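Local coordinates for protein transcription regulator (PDB 3CRJ) that probably binds operator DNA through a helix-turn-helix domain as a dimeric transcriptional repressor of the TetR family, at residues A64-L69 and V108-M113; E18-T23 and Y53-K58. All coordinates share one frame; numbering follows the deposited sequence.

Contact 1. Residues A64-L69 and V108-M113; sequences AFLDYL and VALLEM
Leu110 and Met113, one helical turn apart on helix 104-115, meet Leu66 and Leu69 of helix 58-78 in a small, wholly apolar contact that buries 148 Å² in all. Along 108-113, the first residue to reach across is Leu110. Its branch CD2 does all the touching: it meets Leu69 CD1 at 3.8 Å, the two side chains pointing at each other tip to tip, and Leu66 CD2 at 4.0 Å, where the chains run past each other in opposite directions. One methyl thus lies against two leucines from successive turns of the facing helix. Met113, a selenomethionine, follows on the same side. Its chain is extended as far as SE and then bends at the last torsion (chi3 -32°), which brings CE to 3.7 Å from Leu66 CD2, so that this one leucine methyl also has two partners. With the axes of the two segments 13.0 Å apart at closest approach and their directions 123° apart, the backbones are far from touching and side-chain ends alone bridge the gap. Leu111, which does not reach 64-69, meets Leu111 of the second subunit. Other parts of the fold close round the bridge: Phe127 of helix 121-148 packs on both Leu66 and Met113, while Phe65 turns to helix 12-30. Helix 58-78, which leads out of the DNA-binding domain, is thereby joined to helix 104-115 of the regulatory domain.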
ATOM      1  N   ALA A  64      12.511   3.054  16.700  1.00 57.79           N
ATOM      2  CA  ALA A  64      13.519   2.022  16.993  1.00 57.64           C
ATOM      3  C   ALA A  64      13.114   0.646  16.428  1.00 57.85           C
ATOM      4  O   ALA A  64      13.936  -0.032  15.806  1.00 57.84           O
ATOM      5  CB  ALA A  64      13.781   1.943  18.481  1.00 56.84           C
ATOM      6  N   PHE A  65      11.841   0.269  16.609  1.00 57.80           N
ATOM      7  CA  PHE A  65      11.331  -1.012  16.132  1.00 58.28           C
ATOM      8  C   PHE A  65      11.380  -1.109  14.612  1.00 58.86           C
ATOM      9  O   PHE A  65      11.673  -2.174  14.064  1.00 59.35           O
ATOM     10  CB  PHE A  65       9.914  -1.295  16.647  1.00 58.37           C
ATOM     11  CG  PHE A  65       9.392  -2.663  16.266  1.00 58.92           C
ATOM     12  CD1 PHE A  65       9.850  -3.810  16.920  1.00 59.65           C
ATOM     13  CD2 PHE A  65       8.460  -2.811  15.245  1.00 58.73           C
ATOM     14  CE1 PHE A  65       9.379  -5.080  16.560  1.00 58.86           C
ATOM     15  CE2 PHE A  65       7.981  -4.086  14.876  1.00 59.18           C
ATOM     16  CZ  PHE A  65       8.449  -5.216  15.536  1.00 58.87           C
ATOM     17  N   LEU A  66      11.100  -0.012  13.918  1.00 59.10           N
ATOM     18  CA  LEU A  66      11.331  -0.016  12.487  1.00 59.28           C
ATOM     19  C   LEU A  66      12.821  -0.276  12.179  1.00 59.84           C
ATOM     20  O   LEU A  66      13.149  -1.195  11.411  1.00 59.79           O
ATOM     21  CB  LEU A  66      10.790   1.253  11.836  1.00 59.19           C
ATOM     22  CG  LEU A  66       9.247   1.281  11.815  1.00 58.29           C
ATOM     23  CD1 LEU A  66       8.707   2.620  11.338  1.00 57.96           C
ATOM     24  CD2 LEU A  66       8.680   0.167  10.986  1.00 54.96           C
ATOM     25  N   ASP A  67      13.713   0.480  12.827  1.00 60.11           N
ATOM     26  CA  ASP A  67      15.166   0.310  12.633  1.00 60.59           C
ATOM     27  C   ASP A  67      15.578  -1.128  12.855  1.00 60.73           C
ATOM     28  O   ASP A  67      16.413  -1.674  12.120  1.00 60.78           O
ATOM     29  CB  ASP A  67      15.962   1.212  13.571  1.00 60.10           C
ATOM     30  CG  ASP A  67      15.727   2.684  13.301  1.00 60.90           C
ATOM     31  OD1 ASP A  67      15.944   3.479  14.238  1.00 60.14           O
ATOM     32  OD2 ASP A  67      15.324   3.044  12.157  1.00 61.91           O
ATOM     33  N   TYR A  68      14.955  -1.727  13.868  1.00 60.52           N
ATOM     34  CA  TYR A  68      15.144  -3.125  14.193  1.00 60.32           C
ATOM     35  C   TYR A  68      14.717  -4.041  13.049  1.00 60.26           C
ATOM     36  O   TYR A  68      15.471  -4.920  12.675  1.00 60.38           O
ATOM     37  CB  TYR A  68      14.420  -3.447  15.500  1.00 60.32           C
ATOM     38  CG  TYR A  68      14.270  -4.896  15.835  1.00 60.17           C
ATOM     39  CD1 TYR A  68      15.287  -5.593  16.478  1.00 61.50           C
ATOM     40  CD2 TYR A  68      13.078  -5.569  15.555  1.00 60.40           C
ATOM     41  CE1 TYR A  68      15.124  -6.948  16.817  1.00 62.70           C
ATOM     42  CE2 TYR A  68      12.903  -6.911  15.867  1.00 60.13           C
ATOM     43  CZ  TYR A  68      13.924  -7.605  16.500  1.00 61.71           C
ATOM     44  OH  TYR A  68      13.745  -8.941  16.822  1.00 60.63           O
ATOM     45  N   LEU A  69      13.534  -3.836  12.483  1.00 60.44           N
ATOM     46  CA  LEU A  69      13.089  -4.703  11.401  1.00 61.00           C
ATOM     47  C   LEU A  69      13.992  -4.561  10.174  1.00 61.76           C
ATOM     48  O   LEU A  69      14.234  -5.534   9.463  1.00 62.24           O
ATOM     49  CB  LEU A  69      11.632  -4.444  11.015  1.00 60.48           C
ATOM     50  CG  LEU A  69      10.543  -4.629  12.071  1.00 61.00           C
ATOM     51  CD1 LEU A  69       9.141  -4.382  11.493  1.00 59.39           C
ATOM     52  CD2 LEU A  69      10.608  -6.006  12.729  1.00 60.78           C
ATOM     53  N   VAL A 108      -0.673  -5.954   9.386  1.00 60.84           N
ATOM     54  CA  VAL A 108      -1.715  -4.981   9.749  1.00 59.23           C
ATOM     55  C   VAL A 108      -1.090  -3.776  10.463  1.00 59.27           C
ATOM     56  O   VAL A 108      -1.294  -2.633  10.059  1.00 59.03           O
ATOM     57  CB  VAL A 108      -2.775  -5.618  10.674  1.00 59.34           C
ATOM     58  CG1 VAL A 108      -3.685  -4.568  11.313  1.00 56.77           C
ATOM     59  CG2 VAL A 108      -3.568  -6.712   9.937  1.00 57.72           C
ATOM     60  N   ALA A 109      -0.295  -4.046  11.494  1.00 59.09           N
ATOM     61  CA  ALA A 109       0.385  -2.992  12.249  1.00 58.82           C
ATOM     62  C   ALA A 109       1.218  -2.069  11.375  1.00 58.48           C
ATOM     63  O   ALA A 109       1.139  -0.848  11.522  1.00 57.91           O
ATOM     64  CB  ALA A 109       1.244  -3.583  13.334  1.00 58.96           C
ATOM     65  N   LEU A 110       1.992  -2.653  10.458  1.00 58.39           N
ATOM     66  CA  LEU A 110       2.869  -1.875   9.574  1.00 58.07           C
ATOM     67  C   LEU A 110       2.135  -0.975   8.555  1.00 58.00           C
ATOM     68  O   LEU A 110       2.620   0.103   8.225  1.00 58.16           O
ATOM     69  CB  LEU A 110       3.887  -2.783   8.874  1.00 57.96           C
ATOM     70  CG  LEU A 110       4.949  -3.543   9.699  1.00 57.16           C
ATOM     71  CD1 LEU A 110       5.648  -4.516   8.772  1.00 57.58           C
ATOM     72  CD2 LEU A 110       5.963  -2.634  10.291  1.00 54.11           C
ATOM     73  N   LEU A 111       0.976  -1.405   8.069  1.00 57.58           N
ATOM     74  CA  LEU A 111       0.163  -0.568   7.189  1.00 57.23           C
ATOM     75  C   LEU A 111      -0.433   0.598   7.980  1.00 57.23           C
ATOM     76  O   LEU A 111      -0.504   1.719   7.483  1.00 56.49           O
ATOM     77  CB  LEU A 111      -0.976  -1.375   6.569  1.00 56.91           C
ATOM     78  CG  LEU A 111      -1.519  -1.146   5.142  1.00 57.14           C
ATOM     79  CD1 LEU A 111      -3.035  -1.379   5.115  1.00 55.52           C
ATOM     80  CD2 LEU A 111      -1.171   0.186   4.473  1.00 55.04           C
ATOM     81  N   GLU A 112      -0.846   0.332   9.215  1.00 57.46           N
ATOM     82  CA  GLU A 112      -1.370   1.384  10.070  1.00 58.30           C
ATOM     83  C   GLU A 112      -0.285   2.427  10.230  1.00 58.88           C
ATOM     84  O   GLU A 112      -0.533   3.624  10.086  1.00 59.32           O
ATOM     85  CB  GLU A 112      -1.767   0.864  11.454  1.00 58.03           C
ATOM     86  CG  GLU A 112      -2.926  -0.103  11.503  1.00 57.70           C
ATOM     87  CD  GLU A 112      -3.214  -0.571  12.929  1.00 59.74           C
ATOM     88  OE1 GLU A 112      -2.935  -1.755  13.233  1.00 61.75           O
ATOM     89  OE2 GLU A 112      -3.700   0.241  13.759  1.00 61.84           O
HETATM   90  N   MSE A 113       0.925   1.965  10.514  1.00 59.46           N
HETATM   91  CA  MSE A 113       2.045   2.862  10.736  1.00 60.79           C
HETATM   92  C   MSE A 113       2.467   3.596   9.468  1.00 60.11           C
HETATM   93  O   MSE A 113       2.860   4.760   9.542  1.00 59.96           O
HETATM   94  CB  MSE A 113       3.220   2.102  11.328  1.00 59.99           C
HETATM   95  CG  MSE A 113       3.010   1.684  12.749  1.00 60.72           C
HETATM   96 SE   MSE A 113       4.549   0.725  13.421  0.90 65.71          SE
HETATM   97  CE  MSE A 113       5.093  -0.089  11.742  1.00 67.66           C
TER

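Contact 2. Residues E18-T23 and Y53-K58; sequences EIMQAT and YYYDTK
Ile19 and Met20 of helix 12-30 pack against the neighbouring rings of Tyr54 and Tyr55, in the loop that leads into helix 58-78. Ile19 shares its contacts between its two branches. CD1, at the end of the longer branch, lies 3.7 Å from Tyr54 CD2. The shorter branch, CG2, stands anti to the backbone N and comes to the edge of the Tyr55 ring, close to its plane, 3.9 Å from Tyr55 CE2. Met20, a selenomethionine, adds its terminal methyl: bends at chi2 (-51°) and chi3 (80°) fold the chain round until CE is 3.8 Å from Tyr55 CE2 and 3.6 Å from Tyr55 OH. Within the loop Tyr53 CD1 sits over the centre of the Tyr54 ring, and Phe12, at the start of helix 12-30, makes an edge-to-face pair with Tyr54. Hydrogen bonding stays inside the helix. Ile19 O accepts Thr23 N at 2.9 Å; Thr23 OG1 is modelled close to the same oxygen, too close for its exact length to be trusted. No hydrogen bond crosses between 18-23 and 53-58. The end of the predicted helix-turn-helix motif is therefore held to the first helix of the DNA-binding domain by shape and apolar contact, with methyl groups set against tyrosine rings.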
ATOM      1  N   GLU A  18      15.564  -7.648  23.879  1.00 60.91           N
ATOM      2  CA  GLU A  18      14.437  -8.187  24.629  1.00 60.52           C
ATOM      3  C   GLU A  18      13.231  -7.267  24.521  1.00 60.16           C
ATOM      4  O   GLU A  18      12.097  -7.750  24.420  1.00 59.85           O
ATOM      5  CB  GLU A  18      14.781  -8.334  26.108  1.00 60.79           C
ATOM      6  CG  GLU A  18      15.349  -9.656  26.543  1.00 61.08           C
ATOM      7  CD  GLU A  18      15.312  -9.776  28.050  1.00 62.70           C
ATOM      8  OE1 GLU A  18      14.210 -10.009  28.589  1.00 65.69           O
ATOM      9  OE2 GLU A  18      16.361  -9.620  28.707  1.00 61.96           O
ATOM     10  N   ILE A  19      13.475  -5.951  24.555  1.00 59.73           N
ATOM     11  CA  ILE A  19      12.390  -4.972  24.373  1.00 59.54           C
ATOM     12  C   ILE A  19      11.849  -4.942  22.941  1.00 59.61           C
ATOM     13  O   ILE A  19      10.640  -4.869  22.755  1.00 59.05           O
ATOM     14  CB  ILE A  19      12.741  -3.547  24.883  1.00 59.58           C
ATOM     15  CG1 ILE A  19      12.781  -3.520  26.425  1.00 59.49           C
ATOM     16  CG2 ILE A  19      11.711  -2.544  24.386  1.00 59.05           C
ATOM     17  CD1 ILE A  19      13.217  -2.178  27.046  1.00 58.86           C
HETATM   18  N   MSE A  20      12.730  -5.007  21.938  1.00 59.89           N
HETATM   19  CA  MSE A  20      12.264  -5.096  20.558  1.00 60.30           C
HETATM   20  C   MSE A  20      11.377  -6.327  20.378  1.00 59.77           C
HETATM   21  O   MSE A  20      10.302  -6.245  19.816  1.00 59.44           O
HETATM   22  CB  MSE A  20      13.422  -5.109  19.573  1.00 60.97           C
HETATM   23  CG  MSE A  20      14.173  -3.768  19.435  1.00 64.99           C
HETATM   24 SE   MSE A  20      13.089  -2.138  19.094  1.00 73.69          SE
HETATM   25  CE  MSE A  20      12.440  -1.717  20.883  1.00 68.80           C
ATOM     26  N   GLN A  21      11.816  -7.464  20.900  1.00 59.64           N
ATOM     27  CA  GLN A  21      11.014  -8.685  20.836  1.00 59.40           C
ATOM     28  C   GLN A  21       9.638  -8.541  21.492  1.00 59.00           C
ATOM     29  O   GLN A  21       8.629  -8.904  20.903  1.00 59.44           O
ATOM     30  CB  GLN A  21      11.801  -9.858  21.401  1.00 59.13           C
ATOM     31  CG  GLN A  21      12.842 -10.356  20.440  1.00 60.28           C
ATOM     32  CD  GLN A  21      14.017 -10.990  21.134  1.00 62.31           C
ATOM     33  OE1 GLN A  21      15.147 -10.545  20.975  1.00 64.07           O
ATOM     34  NE2 GLN A  21      13.762 -12.033  21.916  1.00 63.36           N
ATOM     35  N   ALA A  22       9.597  -7.987  22.693  1.00 58.76           N
ATOM     36  CA  ALA A  22       8.331  -7.705  23.358  1.00 58.93           C
ATOM     37  C   ALA A  22       7.457  -6.886  22.426  1.00 59.40           C
ATOM     38  O   ALA A  22       6.273  -7.200  22.244  1.00 59.68           O
ATOM     39  CB  ALA A  22       8.555  -6.954  24.648  1.00 58.11           C
ATOM     40  N   THR A  23       8.052  -5.850  21.827  1.00 59.65           N
ATOM     41  CA  THR A  23       7.355  -4.962  20.899  1.00 59.56           C
ATOM     42  C   THR A  23       6.717  -5.751  19.767  1.00 59.38           C
ATOM     43  O   THR A  23       5.489  -5.704  19.589  1.00 59.70           O
ATOM     44  CB  THR A  23       8.294  -3.910  20.350  1.00 59.31           C
ATOM     45  OG1 THR A  23       9.084  -3.420  21.427  1.00 59.62           O
ATOM     46  CG2 THR A  23       7.510  -2.754  19.748  1.00 60.09           C
ATOM     47  N   TYR A  53      13.057   3.617  30.533  1.00 59.43           N
ATOM     48  CA  TYR A  53      14.491   3.808  30.691  1.00 59.26           C
ATOM     49  C   TYR A  53      15.165   4.021  29.327  1.00 58.91           C
ATOM     50  O   TYR A  53      16.100   4.799  29.218  1.00 58.67           O
ATOM     51  CB  TYR A  53      15.109   2.620  31.443  1.00 59.40           C
ATOM     52  CG  TYR A  53      16.598   2.734  31.705  1.00 59.60           C
ATOM     53  CD1 TYR A  53      17.522   2.227  30.796  1.00 60.15           C
ATOM     54  CD2 TYR A  53      17.083   3.335  32.865  1.00 59.58           C
ATOM     55  CE1 TYR A  53      18.897   2.321  31.030  1.00 60.11           C
ATOM     56  CE2 TYR A  53      18.449   3.433  33.104  1.00 59.78           C
ATOM     57  CZ  TYR A  53      19.347   2.926  32.178  1.00 59.68           C
ATOM     58  OH  TYR A  53      20.701   3.017  32.399  1.00 60.10           O
ATOM     59  N   TYR A  54      14.666   3.345  28.297  1.00 58.59           N
ATOM     60  CA  TYR A  54      15.261   3.418  26.970  1.00 58.64           C
ATOM     61  C   TYR A  54      14.482   4.284  26.000  1.00 58.93           C
ATOM     62  O   TYR A  54      15.068   4.921  25.131  1.00 59.23           O
ATOM     63  CB  TYR A  54      15.439   2.016  26.393  1.00 58.37           C
ATOM     64  CG  TYR A  54      16.361   1.170  27.229  1.00 58.45           C
ATOM     65  CD1 TYR A  54      17.744   1.310  27.128  1.00 58.29           C
ATOM     66  CD2 TYR A  54      15.856   0.243  28.135  1.00 57.68           C
ATOM     67  CE1 TYR A  54      18.601   0.545  27.896  1.00 57.93           C
ATOM     68  CE2 TYR A  54      16.699  -0.526  28.910  1.00 58.30           C
ATOM     69  CZ  TYR A  54      18.078  -0.371  28.785  1.00 58.79           C
ATOM     70  OH  TYR A  54      18.932  -1.129  29.563  1.00 59.07           O
ATOM     71  N   TYR A  55      13.161   4.291  26.138  1.00 59.27           N
ATOM     72  CA  TYR A  55      12.294   5.059  25.257  1.00 59.47           C
ATOM     73  C   TYR A  55      11.271   5.865  26.053  1.00 60.25           C
ATOM     74  O   TYR A  55      10.709   5.376  27.044  1.00 60.61           O
ATOM     75  CB  TYR A  55      11.603   4.126  24.272  1.00 58.89           C
ATOM     76  CG  TYR A  55      12.552   3.129  23.653  1.00 58.41           C
ATOM     77  CD1 TYR A  55      13.464   3.521  22.669  1.00 57.34           C
ATOM     78  CD2 TYR A  55      12.552   1.803  24.062  1.00 57.95           C
ATOM     79  CE1 TYR A  55      14.341   2.622  22.110  1.00 56.75           C
ATOM     80  CE2 TYR A  55      13.428   0.888  23.505  1.00 58.10           C
ATOM     81  CZ  TYR A  55      14.319   1.309  22.533  1.00 57.82           C
ATOM     82  OH  TYR A  55      15.187   0.407  21.985  1.00 58.52           O
ATOM     83  N   ASP A  56      11.028   7.095  25.614  1.00 60.55           N
ATOM     84  CA  ASP A  56      10.163   8.010  26.344  1.00 61.48           C
ATOM     85  C   ASP A  56       8.732   7.938  25.835  1.00 61.76           C
ATOM     86  O   ASP A  56       7.790   8.286  26.547  1.00 62.29           O
ATOM     87  CB  ASP A  56      10.715   9.426  26.216  1.00 61.67           C
ATOM     88  CG  ASP A  56      12.176   9.428  25.779  1.00 63.37           C
ATOM     89  OD1 ASP A  56      12.998  10.145  26.411  1.00 62.04           O
ATOM     90  OD2 ASP A  56      12.495   8.673  24.807  1.00 64.48           O
ATOM     91  N   THR A  57       8.577   7.459  24.606  1.00 62.04           N
ATOM     92  CA  THR A  57       7.304   7.459  23.932  1.00 61.90           C
ATOM     93  C   THR A  57       7.108   6.161  23.207  1.00 62.41           C
ATOM     94  O   THR A  57       8.081   5.507  22.808  1.00 62.86           O
ATOM     95  CB  THR A  57       7.287   8.567  22.904  1.00 61.87           C
ATOM     96  OG1 THR A  57       7.572   9.794  23.572  1.00 61.36           O
ATOM     97  CG2 THR A  57       5.922   8.676  22.222  1.00 62.49           C
ATOM     98  N   LYS A  58       5.838   5.780  23.071  1.00 62.75           N
ATOM     99  CA  LYS A  58       5.389   4.809  22.074  1.00 62.77           C
ATOM    100  C   LYS A  58       6.083   5.090  20.735  1.00 62.94           C
ATOM    101  O   LYS A  58       6.680   4.186  20.154  1.00 63.86           O
ATOM    102  CB  LYS A  58       3.860   4.891  21.919  1.00 62.63           C
ATOM    103  CG  LYS A  58       3.209   3.816  21.048  1.00 62.29           C
ATOM    104  CD  LYS A  58       1.711   3.959  21.097  1.00 62.50           C
ATOM    105  CE  LYS A  58       1.030   3.405  19.853  1.00 63.66           C
ATOM    106  NZ  LYS A  58      -0.290   4.070  19.568  1.00 64.03           N
TER

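Overall arrangement
Contact 2 lies within the DNA-binding domain, and contact 1 lies where that domain meets the regulatory one; their centres are 13 Å apart. Both segments of contact 2 precede those of contact 1 in sequence, yet the two contacts touch in space. Tyr68 CD1 lies 3.6 Å from Met20 CB, and Phe65 packs on Thr23. On the loop side, Ala64 CB is 3.7 Å from Tyr55 CE1. Segment 64-69 thus packs against both halves of contact 2 while its leucines are turned to 108-113. Helix 58-78 touches the predicted DNA-binding motif with some residues and helix 104-115 with others, consistent with the coupling of the two domains in TetR-family repressors.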